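Local coordinates for protein tryptophan synthase alpha chain (Chlamydia trachomatis, PDB 6V82) that probably cleaves indoleglycerol phosphate to indole and glyceraldehyde 3-phosphate, as the alpha subunit in the last step of tryptophan biosynthesis, at residues P136-L141 / Q165-G170. Numbering follows the deposited sequence.
Sequences PFFEDL and QEYARG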
loop_
_atom_site.group_PDB
_atom_site.type_symbol
_atom_site.label_atom_id
_atom_site.label_comp_id
_atom_site.label_asym_id
_atom_site.label_seq_id
_atom_site.Cartn_x
_atom_site.Cartn_y
_atom_site.Cartn_z
ATOM N N PRO A 136 -9.812 42.152 23.741
ATOM C CA PRO A 136 -9.540 43.357 22.949
ATOM C C PRO A 136 -10.712 43.746 22.080
ATOM O O PRO A 136 -11.063 44.933 22.027
ATOM C CB PRO A 136 -8.295 42.983 22.122
ATOM C CG PRO A 136 -7.997 41.546 22.427
ATOM C CD PRO A 136 -8.691 41.198 23.706
ATOM N N PHE A 137 -11.377 42.771 21.454
ATOM C CA PHE A 137 -12.422 43.120 20.501
ATOM C C PHE A 137 -13.692 43.602 21.199
ATOM O O PHE A 137 -14.337 44.548 20.728
ATOM C CB PHE A 137 -12.725 41.947 19.582
ATOM C CG PHE A 137 -13.643 42.306 18.457
ATOM C CD1 PHE A 137 -13.163 43.018 17.356
ATOM C CD2 PHE A 137 -14.989 41.971 18.511
ATOM C CE1 PHE A 137 -14.013 43.369 16.313
ATOM C CE2 PHE A 137 -15.852 42.323 17.481
ATOM C CZ PHE A 137 -15.365 43.020 16.377
ATOM N N PHE A 138 -14.083 42.971 22.310
ATOM C CA PHE A 138 -15.279 43.445 23.005
ATOM C C PHE A 138 -15.040 44.830 23.586
ATOM O O PHE A 138 -15.945 45.673 23.603
ATOM C CB PHE A 138 -15.703 42.472 24.109
ATOM C CG PHE A 138 -16.267 41.180 23.599
ATOM C CD1 PHE A 138 -17.044 41.150 22.458
ATOM C CD2 PHE A 138 -16.003 39.988 24.258
ATOM C CE1 PHE A 138 -17.554 39.956 21.990
ATOM C CE2 PHE A 138 -16.512 38.796 23.795
ATOM C CZ PHE A 138 -17.287 38.782 22.658
ATOM N N GLU A 139 -13.825 45.079 24.070
ATOM C CA GLU A 139 -13.466 46.425 24.491
ATOM C C GLU A 139 -13.618 47.398 23.329
ATOM O O GLU A 139 -14.230 48.462 23.471
ATOM C CB GLU A 139 -12.038 46.429 25.036
ATOM C CG GLU A 139 -11.872 47.212 26.322
ATOM C CD GLU A 139 -12.578 46.567 27.503
ATOM O OE1 GLU A 139 -12.277 45.388 27.809
ATOM O OE2 GLU A 139 -13.431 47.245 28.122
ATOM N N ASP A 140 -13.110 47.015 22.153
ATOM C CA ASP A 140 -13.199 47.865 20.968
ATOM C C ASP A 140 -14.649 48.176 20.607
ATOM O O ASP A 140 -14.961 49.304 20.202
ATOM C CB ASP A 140 -12.483 47.201 19.788
ATOM C CG ASP A 140 -10.949 47.315 19.868
ATOM O OD1 ASP A 140 -10.415 47.770 20.904
ATOM O OD2 ASP A 140 -10.274 46.942 18.879
ATOM N N LEU A 141 -15.547 47.190 20.738
ATOM C CA LEU A 141 -16.968 47.424 20.473
ATOM C C LEU A 141 -17.531 48.464 21.428
ATOM O O LEU A 141 -18.207 49.414 21.007
ATOM C CB LEU A 141 -17.765 46.126 20.606
ATOM C CG LEU A 141 -17.667 45.071 19.509
ATOM C CD1 LEU A 141 -18.694 43.972 19.772
ATOM C CD2 LEU A 141 -17.886 45.680 18.145
ATOM N N GLN A 165 -21.449 39.176 31.687
ATOM C CA GLN A 165 -22.150 40.372 32.147
ATOM C C GLN A 165 -21.322 41.632 31.930
ATOM O O GLN A 165 -21.879 42.712 31.698
ATOM C CB GLN A 165 -22.507 40.221 33.622
ATOM C CG GLN A 165 -23.300 41.357 34.201
ATOM C CD GLN A 165 -23.745 41.046 35.600
ATOM O OE1 GLN A 165 -23.700 39.893 36.034
ATOM N NE2 GLN A 165 -24.173 42.069 36.326
ATOM N N GLU A 166 -19.995 41.511 31.999
ATOM C CA GLU A 166 -19.116 42.648 31.750
ATOM C C GLU A 166 -19.364 43.255 30.372
ATOM O O GLU A 166 -19.554 44.469 30.241
ATOM C CB GLU A 166 -17.660 42.206 31.890
ATOM C CG GLU A 166 -16.640 43.301 31.657
ATOM C CD GLU A 166 -16.184 43.953 32.945
ATOM O OE1 GLU A 166 -17.020 44.116 33.866
ATOM O OE2 GLU A 166 -14.983 44.290 33.037
ATOM N N TYR A 167 -19.384 42.420 29.330
ATOM C CA TYR A 167 -19.404 42.911 27.957
ATOM C C TYR A 167 -20.783 42.908 27.300
ATOM O O TYR A 167 -20.960 43.587 26.281
ATOM C CB TYR A 167 -18.436 42.090 27.096
ATOM C CG TYR A 167 -16.993 42.245 27.524
ATOM C CD1 TYR A 167 -16.352 43.475 27.422
ATOM C CD2 TYR A 167 -16.271 41.169 28.036
ATOM C CE1 TYR A 167 -15.037 43.632 27.811
ATOM C CE2 TYR A 167 -14.949 41.317 28.432
ATOM C CZ TYR A 167 -14.340 42.553 28.316
ATOM O OH TYR A 167 -13.032 42.725 28.692
ATOM N N ALA A 168 -21.758 42.186 27.841
ATOM C CA ALA A 168 -23.054 42.086 27.180
ATOM C C ALA A 168 -23.797 43.414 27.224
ATOM O O ALA A 168 -23.836 44.090 28.254
ATOM C CB ALA A 168 -23.905 40.994 27.825
ATOM N N ARG A 169 -24.377 43.788 26.086
ATOM C CA ARG A 169 -25.235 44.961 25.966
ATOM C C ARG A 169 -26.391 44.617 25.037
ATOM O O ARG A 169 -26.322 43.667 24.254
ATOM C CB ARG A 169 -24.490 46.191 25.407
ATOM C CG ARG A 169 -23.248 46.629 26.172
ATOM C CD ARG A 169 -23.604 47.218 27.525
ATOM N NE ARG A 169 -22.447 47.852 28.140
ATOM C CZ ARG A 169 -21.606 47.236 28.966
ATOM N NH1 ARG A 169 -21.798 45.961 29.284
ATOM N NH2 ARG A 169 -20.573 47.902 29.473
ATOM N N GLY A 170 -27.452 45.412 25.114
ATOM C CA GLY A 170 -28.597 45.206 24.247
ATOM C C GLY A 170 -29.509 44.064 24.666
ATOM O O GLY A 170 -30.559 44.293 25.278
#
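Y167 carries its CG beside the backbone N and anti to the carbonyl carbon (chi1 -64°), which swings the phenol across to F138 and E139; the chain of E139, bent at chi2, folds its carboxylate back to meet it. The setting is the outer layer of the TIM barrel, where helices 136-144 and 158-167 are neighbours on the outside of the barrel, linked in sequence through strand 147-153.

F138 packs over one face of the Y167 ring with its CB rather than its ring: CB sits 3.8 Å from the ring centroid, a CH-pi contact offset toward the rim, and F138 CB comes within 3.5 Å of Y167 CD1. The two rings meet only obliquely, centroids 5.5 Å apart and planes at 37°. E166 CG lies over the opposite face of the Y167 ring, 4.0 Å from its plane, though that side chain is poorly ordered. F138 also packs on P148 of strand 147-153.

R169, just past the helix end, turns back and uses NH1 for two carbonyls, E166 O at 2.9 Å and A168 O at 3.0 Å, tying the exit of the helix together. The phenol oxygen also bonds to the backbone N of S135, whose OG in turn bonds F138 N. The hydroxyl proton of Y167 goes to E139: OH donates to OE1 at 2.9 Å, nearly along the C-O axis, with the carboxylate 65° from the ring plane.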